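Side-chain contacts in oligopeptide ABC transporter, periplasmic oligopeptide-binding protein, putative (Thermotoga maritima MSB8, PDB 5IPW), which probably binds oligopeptides in the periplasm and hands them to an ABC transporter for uptake across the inner membrane: residues W87-G92 and E610-D615; A388-G393 and A498-S503. All coordinates share one frame; numbering follows the deposited sequence.

Interaction 1 of 2, residues W87-G92 and E610-D615; sequences WDKEGG and EFLVTD
Lys89 spans the gap to the 610-615 segment and gives its ammonium to a backbone carbonyl: Lys89 NZ donates to Phe611 O at 2.9 Å. The donor stands above the carbonyl plane, 38° out of it, with a C=O...N angle of 140°, so the bond is not aimed at a lone pair. Before the ammonium, the lysine stem lies against Leu612, the two side chains crossing at a slant; Lys89 CE is 3.7 Å and Lys89 CG 3.8 Å from the same methyl, Leu612 CD1. With CG anti to the backbone N (chi1 179°) and the later torsions also extended, the lysine is fully stretched, and it is this length that carries NZ past Leu612 to Phe611. A water adds a second path, accepting from Phe611 N at 3.1 Å and weakly from Lys89 NZ.

Next to the lysine in sequence, Asp88 braces the turn. Asp88 OD1 takes Gly91 N at 2.8 Å and Gly92 N at 3.2 Å, the two amides arriving from opposite faces of the carboxylate plane. Leu612 also pairs through its backbone with Ile332 of strand 326-333 and packs on Trp331. The contact thus ties the turn between strands 85-87 and 94-105, closed by an Asx motif at Asp88, to the 610-615 segment, which carries the edge strand 613-614 of another sheet.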
ATOM      1  N   TRP A  87      -6.645  -5.975   6.109  1.00 49.34           N
ATOM      2  CA  TRP A  87      -7.359  -5.364   5.002  1.00 51.91           C
ATOM      3  C   TRP A  87      -8.257  -6.441   4.417  1.00 54.24           C
ATOM      4  O   TRP A  87      -7.933  -7.625   4.471  1.00 54.28           O
ATOM      5  CB  TRP A  87      -6.394  -4.908   3.892  1.00 50.47           C
ATOM      6  CG  TRP A  87      -5.552  -3.705   4.175  1.00 48.68           C
ATOM      7  CD1 TRP A  87      -4.196  -3.629   4.094  1.00 50.02           C
ATOM      8  CD2 TRP A  87      -6.007  -2.397   4.543  1.00 48.05           C
ATOM      9  NE1 TRP A  87      -3.769  -2.358   4.395  1.00 49.77           N
ATOM     10  CE2 TRP A  87      -4.861  -1.580   4.681  1.00 48.94           C
ATOM     11  CE3 TRP A  87      -7.268  -1.834   4.773  1.00 46.80           C
ATOM     12  CZ2 TRP A  87      -4.939  -0.233   5.040  1.00 47.67           C
ATOM     13  CZ3 TRP A  87      -7.346  -0.494   5.132  1.00 46.81           C
ATOM     14  CH2 TRP A  87      -6.189   0.291   5.264  1.00 48.01           C
ATOM     15  N   ASP A  88      -9.377  -6.046   3.839  1.00 61.27           N
ATOM     16  CA  ASP A  88     -10.017  -6.916   2.870  1.00 67.48           C
ATOM     17  C   ASP A  88      -9.129  -6.901   1.615  1.00 72.97           C
ATOM     18  O   ASP A  88      -8.073  -6.254   1.590  1.00 66.47           O
ATOM     19  CB  ASP A  88     -11.428  -6.445   2.556  1.00 69.04           C
ATOM     20  CG  ASP A  88     -11.450  -5.209   1.695  1.00 72.05           C
ATOM     21  OD1 ASP A  88     -10.543  -4.357   1.828  1.00 70.95           O
ATOM     22  OD2 ASP A  88     -12.385  -5.089   0.881  1.00 79.44           O
ATOM     23  N   LYS A  89      -9.551  -7.606   0.574  1.00 80.27           N
ATOM     24  CA  LYS A  89      -8.755  -7.684  -0.654  1.00 80.45           C
ATOM     25  C   LYS A  89      -8.566  -6.315  -1.341  1.00 81.89           C
ATOM     26  O   LYS A  89      -7.481  -6.033  -1.852  1.00 74.78           O
ATOM     27  CB  LYS A  89      -9.388  -8.687  -1.621  1.00 79.01           C
ATOM     28  CG  LYS A  89      -8.669  -8.830  -2.946  1.00 75.57           C
ATOM     29  CD  LYS A  89      -9.512  -9.596  -3.947  1.00 73.42           C
ATOM     30  CE  LYS A  89      -8.903  -9.508  -5.332  1.00 71.31           C
ATOM     31  NZ  LYS A  89      -9.653 -10.327  -6.318  1.00 74.33           N
ATOM     32  N   GLU A  90      -9.608  -5.475  -1.355  1.00 82.76           N
ATOM     33  CA  GLU A  90      -9.553  -4.187  -2.079  1.00 85.28           C
ATOM     34  C   GLU A  90      -8.765  -3.093  -1.326  1.00 84.03           C
ATOM     35  O   GLU A  90      -7.998  -2.338  -1.939  1.00 83.63           O
ATOM     36  CB  GLU A  90     -10.968  -3.707  -2.479  1.00 89.05           C
ATOM     37  CG  GLU A  90     -11.758  -2.929  -1.425  1.00 90.28           C
ATOM     38  CD  GLU A  90     -13.124  -2.470  -1.923  1.00 92.34           C
ATOM     39  OE1 GLU A  90     -13.994  -2.149  -1.082  1.00 94.31           O
ATOM     40  OE2 GLU A  90     -13.333  -2.422  -3.153  1.00 92.69           O
ATOM     41  N   GLY A  91      -8.967  -3.015  -0.010  1.00 80.07           N
ATOM     42  CA  GLY A  91      -8.161  -2.162   0.866  1.00 74.27           C
ATOM     43  C   GLY A  91      -8.885  -1.016   1.552  1.00 70.35           C
ATOM     44  O   GLY A  91      -8.253  -0.024   1.909  1.00 67.90           O
ATOM     45  N   GLY A  92     -10.194  -1.144   1.756  1.00 66.21           N
ATOM     46  CA  GLY A  92     -10.978  -0.064   2.358  1.00 67.20           C
ATOM     47  C   GLY A  92     -11.542  -0.337   3.732  1.00 69.25           C
ATOM     48  O   GLY A  92     -11.883   0.589   4.466  1.00 68.64           O
ATOM     49  N   GLU A 610      -7.207 -14.156  -9.297  1.00 40.81           N
ATOM     50  CA  GLU A 610      -6.979 -13.812 -10.693  1.00 44.71           C
ATOM     51  C   GLU A 610      -6.585 -12.348 -10.826  1.00 44.82           C
ATOM     52  O   GLU A 610      -5.579 -12.016 -11.452  1.00 45.80           O
ATOM     53  CB  GLU A 610      -8.244 -14.088 -11.504  1.00 49.14           C
ATOM     54  CG  GLU A 610      -8.012 -14.215 -12.997  1.00 55.13           C
ATOM     55  CD  GLU A 610      -9.295 -14.444 -13.787  1.00 59.27           C
ATOM     56  OE1 GLU A 610      -9.393 -13.921 -14.917  1.00 64.75           O
ATOM     57  OE2 GLU A 610     -10.206 -15.142 -13.289  1.00 62.04           O
ATOM     58  N   PHE A 611      -7.385 -11.477 -10.217  1.00 46.49           N
ATOM     59  CA  PHE A 611      -7.152 -10.033 -10.252  1.00 46.17           C
ATOM     60  C   PHE A 611      -6.767  -9.537  -8.864  1.00 44.05           C
ATOM     61  O   PHE A 611      -7.200 -10.088  -7.851  1.00 41.31           O
ATOM     62  CB  PHE A 611      -8.408  -9.300 -10.738  1.00 48.50           C
ATOM     63  CG  PHE A 611      -8.954  -9.824 -12.041  1.00 51.87           C
ATOM     64  CD1 PHE A 611      -8.378  -9.456 -13.255  1.00 53.48           C
ATOM     65  CD2 PHE A 611     -10.042 -10.695 -12.054  1.00 54.36           C
ATOM     66  CE1 PHE A 611      -8.880  -9.939 -14.455  1.00 54.03           C
ATOM     67  CE2 PHE A 611     -10.548 -11.181 -13.250  1.00 55.07           C
ATOM     68  CZ  PHE A 611      -9.963 -10.804 -14.452  1.00 55.48           C
ATOM     69  N   LEU A 612      -5.954  -8.491  -8.833  1.00 42.26           N
ATOM     70  CA  LEU A 612      -5.496  -7.900  -7.588  1.00 43.07           C
ATOM     71  C   LEU A 612      -4.850  -6.555  -7.884  1.00 45.79           C
ATOM     72  O   LEU A 612      -4.232  -6.368  -8.930  1.00 44.34           O
ATOM     73  CB  LEU A 612      -4.473  -8.810  -6.902  1.00 42.19           C
ATOM     74  CG  LEU A 612      -4.183  -8.557  -5.422  1.00 40.60           C
ATOM     75  CD1 LEU A 612      -5.287  -9.134  -4.561  1.00 40.11           C
ATOM     76  CD2 LEU A 612      -2.859  -9.183  -5.023  1.00 40.89           C
ATOM     77  N   VAL A 613      -4.991  -5.620  -6.953  1.00 50.12           N
ATOM     78  CA  VAL A 613      -4.266  -4.350  -7.039  1.00 51.05           C
ATOM     79  C   VAL A 613      -3.119  -4.444  -6.039  1.00 50.23           C
ATOM     80  O   VAL A 613      -3.286  -4.949  -4.929  1.00 48.69           O
ATOM     81  CB  VAL A 613      -5.186  -3.090  -6.882  1.00 52.53           C
ATOM     82  CG1 VAL A 613      -6.647  -3.464  -6.658  1.00 52.92           C
ATOM     83  CG2 VAL A 613      -4.700  -2.126  -5.806  1.00 52.18           C
ATOM     84  N   THR A 614      -1.947  -3.985  -6.461  1.00 51.51           N
ATOM     85  CA  THR A 614      -0.727  -4.179  -5.695  1.00 53.15           C
ATOM     86  C   THR A 614      -0.167  -2.845  -5.241  1.00 54.65           C
ATOM     87  O   THR A 614      -0.095  -1.906  -6.027  1.00 55.18           O
ATOM     88  CB  THR A 614       0.331  -4.903  -6.538  1.00 51.80           C
ATOM     89  OG1 THR A 614       0.763  -4.049  -7.602  1.00 52.77           O
ATOM     90  CG2 THR A 614      -0.244  -6.173  -7.120  1.00 51.26           C
ATOM     91  N   ASP A 615       0.235  -2.781  -3.974  1.00 57.04           N
ATOM     92  CA  ASP A 615       0.732  -1.556  -3.347  1.00 58.92           C
ATOM     93  C   ASP A 615       1.396  -1.947  -2.020  1.00 57.27           C
ATOM     94  O   ASP A 615       1.047  -2.972  -1.437  1.00 57.23           O
ATOM     95  CB  ASP A 615      -0.434  -0.576  -3.102  1.00 63.34           C
ATOM     96  CG  ASP A 615      -0.006   0.902  -3.134  1.00 68.55           C
ATOM     97  OD1 ASP A 615       1.191   1.194  -3.364  1.00 71.40           O
ATOM     98  OD2 ASP A 615      -0.883   1.778  -2.927  1.00 67.03           O
TER
HETATM   99  O   HOH W   1      -9.721 -12.588  -8.431  1.00 39.25           O

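Interaction 2 of 2, residues A388-G393 and A498-S503; sequences ASLVSG and AQPLSS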
ATOM      1  N   ALA A 388      -7.425  10.844 -14.009  1.00 75.00           N
ATOM      2  CA  ALA A 388      -6.073  10.428 -13.619  1.00 72.87           C
ATOM      3  C   ALA A 388      -6.179  10.396 -12.126  1.00 73.81           C
ATOM      4  O   ALA A 388      -5.848  11.370 -11.451  1.00 75.78           O
ATOM      5  CB  ALA A 388      -5.025  11.425 -14.035  1.00 73.04           C
ATOM      6  N   SER A 389      -6.671   9.269 -11.629  1.00 74.34           N
ATOM      7  CA  SER A 389      -7.363   9.227 -10.359  1.00 71.71           C
ATOM      8  C   SER A 389      -7.311   7.831  -9.756  1.00 68.42           C
ATOM      9  O   SER A 389      -6.587   6.968 -10.251  1.00 62.62           O
ATOM     10  CB  SER A 389      -8.814   9.668 -10.574  1.00 73.15           C
ATOM     11  OG  SER A 389      -9.481   8.886 -11.550  1.00 72.76           O
ATOM     12  N   LEU A 390      -8.084   7.619  -8.693  1.00 66.51           N
ATOM     13  CA  LEU A 390      -8.066   6.357  -7.965  1.00 66.92           C
ATOM     14  C   LEU A 390      -8.379   5.203  -8.906  1.00 67.44           C
ATOM     15  O   LEU A 390      -9.358   5.251  -9.653  1.00 68.86           O
ATOM     16  CB  LEU A 390      -9.031   6.402  -6.774  1.00 66.79           C
ATOM     17  CG  LEU A 390      -8.796   7.565  -5.787  1.00 66.65           C
ATOM     18  CD1 LEU A 390      -9.773   7.547  -4.619  1.00 66.17           C
ATOM     19  CD2 LEU A 390      -7.366   7.573  -5.270  1.00 67.17           C
ATOM     20  N   VAL A 391      -7.506   4.198  -8.884  1.00 67.82           N
ATOM     21  CA  VAL A 391      -7.566   3.065  -9.810  1.00 71.05           C
ATOM     22  C   VAL A 391      -8.752   2.153  -9.523  1.00 74.94           C
ATOM     23  O   VAL A 391      -9.273   2.139  -8.406  1.00 79.14           O
ATOM     24  CB  VAL A 391      -6.278   2.206  -9.766  1.00 70.44           C
ATOM     25  CG1 VAL A 391      -5.061   3.035 -10.143  1.00 70.14           C
ATOM     26  CG2 VAL A 391      -6.090   1.545  -8.403  1.00 71.22           C
ATOM     27  N   SER A 392      -9.167   1.388 -10.534  1.00 76.43           N
ATOM     28  CA  SER A 392     -10.231   0.394 -10.369  1.00 77.04           C
ATOM     29  C   SER A 392      -9.823  -0.684  -9.363  1.00 77.75           C
ATOM     30  O   SER A 392      -8.673  -1.138  -9.345  1.00 73.54           O
ATOM     31  CB  SER A 392     -10.617  -0.226 -11.717  1.00 74.11           C
ATOM     32  OG  SER A 392      -9.475  -0.582 -12.468  1.00 71.80           O
ATOM     33  N   GLY A 393     -10.776  -1.065  -8.516  1.00 78.27           N
ATOM     34  CA  GLY A 393     -10.550  -2.061  -7.473  1.00 78.53           C
ATOM     35  C   GLY A 393     -10.030  -1.455  -6.183  1.00 77.75           C
ATOM     36  O   GLY A 393      -9.185  -2.048  -5.509  1.00 79.35           O
ATOM     37  N   ALA A 498      -4.874   3.617  -4.524  1.00 63.69           N
ATOM     38  CA  ALA A 498      -5.863   2.646  -4.062  1.00 61.57           C
ATOM     39  C   ALA A 498      -6.341   3.062  -2.680  1.00 63.89           C
ATOM     40  O   ALA A 498      -7.525   3.334  -2.478  1.00 66.07           O
ATOM     41  CB  ALA A 498      -5.266   1.251  -4.020  1.00 61.60           C
ATOM     42  N   GLN A 499      -5.408   3.115  -1.733  1.00 64.53           N
ATOM     43  CA  GLN A 499      -5.695   3.588  -0.391  1.00 62.07           C
ATOM     44  C   GLN A 499      -4.915   4.879  -0.167  1.00 60.73           C
ATOM     45  O   GLN A 499      -3.790   4.856   0.341  1.00 58.82           O
ATOM     46  CB  GLN A 499      -5.328   2.528   0.646  1.00 63.35           C
ATOM     47  CG  GLN A 499      -5.641   2.936   2.076  1.00 63.04           C
ATOM     48  CD  GLN A 499      -7.040   3.486   2.221  1.00 62.69           C
ATOM     49  OE1 GLN A 499      -7.256   4.689   2.107  1.00 63.66           O
ATOM     50  NE2 GLN A 499      -8.004   2.605   2.436  1.00 65.98           N
ATOM     51  N   PRO A 500      -5.510   6.017  -0.558  1.00 62.47           N
ATOM     52  CA  PRO A 500      -4.831   7.307  -0.470  1.00 62.03           C
ATOM     53  C   PRO A 500      -4.560   7.760   0.951  1.00 59.53           C
ATOM     54  O   PRO A 500      -3.567   8.422   1.181  1.00 60.38           O
ATOM     55  CB  PRO A 500      -5.824   8.283  -1.116  1.00 62.11           C
ATOM     56  CG  PRO A 500      -6.852   7.442  -1.779  1.00 62.58           C
ATOM     57  CD  PRO A 500      -6.905   6.182  -0.992  1.00 63.19           C
ATOM     58  N   LEU A 501      -5.428   7.390   1.891  1.00 59.74           N
ATOM     59  CA  LEU A 501      -5.405   7.960   3.243  1.00 61.30           C
ATOM     60  C   LEU A 501      -4.164   7.656   4.093  1.00 61.33           C
ATOM     61  O   LEU A 501      -3.939   8.314   5.107  1.00 59.56           O
ATOM     62  CB  LEU A 501      -6.674   7.558   3.992  1.00 62.04           C
ATOM     63  CG  LEU A 501      -7.934   8.227   3.434  1.00 63.95           C
ATOM     64  CD1 LEU A 501      -9.189   7.453   3.812  1.00 64.69           C
ATOM     65  CD2 LEU A 501      -8.035   9.671   3.909  1.00 64.61           C
ATOM     66  N   SER A 502      -3.367   6.675   3.684  1.00 63.36           N
ATOM     67  CA  SER A 502      -2.052   6.445   4.287  1.00 65.30           C
ATOM     68  C   SER A 502      -0.981   7.377   3.703  1.00 62.32           C
ATOM     69  O   SER A 502       0.101   7.516   4.276  1.00 60.06           O
ATOM     70  CB  SER A 502      -1.627   4.992   4.073  1.00 68.97           C
ATOM     71  OG  SER A 502      -1.477   4.705   2.691  1.00 71.38           O
ATOM     72  N   SER A 503      -1.282   7.972   2.545  1.00 61.57           N
ATOM     73  CA  SER A 503      -0.411   8.949   1.874  1.00 61.17           C
ATOM     74  C   SER A 503      -1.293   9.992   1.184  1.00 58.36           C
ATOM     75  O   SER A 503      -1.333  10.079  -0.045  1.00 58.55           O
ATOM     76  CB  SER A 503       0.477   8.248   0.844  1.00 64.23           C
ATOM     77  OG  SER A 503       1.360   7.328   1.467  1.00 69.16           O
TER
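Two irregular loops of the family 5 solute-binding fold meet here in a small, buried apolar contact: 388-393, between helices 371-379 and 399-403, and 498-503, which follows strand 489-494. Leu390 and Pro500 make the closest approach. Leu390 CD2 lies 3.5 Å from Pro500 CG, while Leu390 CD1 stays farther from the same ring atom at 4.1 Å. The leucine side chain and the proline ring cross at about a right angle, and the branched end of one meets the CG corner of the other. With CB directed at the facing loop and CG anti to the carbonyl carbon (chi1 -55°), both methyls of Leu390 are carried to Pro500 CG. Beside this pair, Val391 adds a looser touch, Val391 CG2 being 4.5 Å from Ala498 CB; Ala498 as a whole is buried by the facing loop about as much as Leu390.

Helix 568-584 backs both partners, with Thr579 against Leu390 and Met575 against Pro500. The 388-393 backbone is anchored as well: Arg386 donates NH1 to Ser389 O and NH2 to Leu390 O, and Val391 shares a backbone hydrogen bond with Ala497, just ahead of Ala498. These bonds satisfy polar backbone atoms next to an apolar interface.

On the other loop, residues 500-502 take up helical backbone angles, and the side chain of Gln499 folds over their start. Leu501 N donates to Gln499 OE1 at 3.3 Å, with an N-H...O angle of 152°, and reaches the oxygen in the carbonyl plane, on a lone pair.

The two contacts are neighbours, their centres 11 Å apart, and interaction 2 is nested within the long chain excursion that interaction 1 closes. They meet directly. Gly91 O of the 87-92 turn probably accepts a hydrogen bond from Gln499 NE2, 2.7 Å away, so the glutamine serves both its own loop and interaction 1. Val613 packs between the contacts: its CG2 lies 3.9 Å from Ala498 CB, and its CG1 is close to Gly393 O. All four segments therefore form one continuous junction, a mixed, partly buried contact beside a buried apolar one, each centred about 9 Å from the centre of the folded chain.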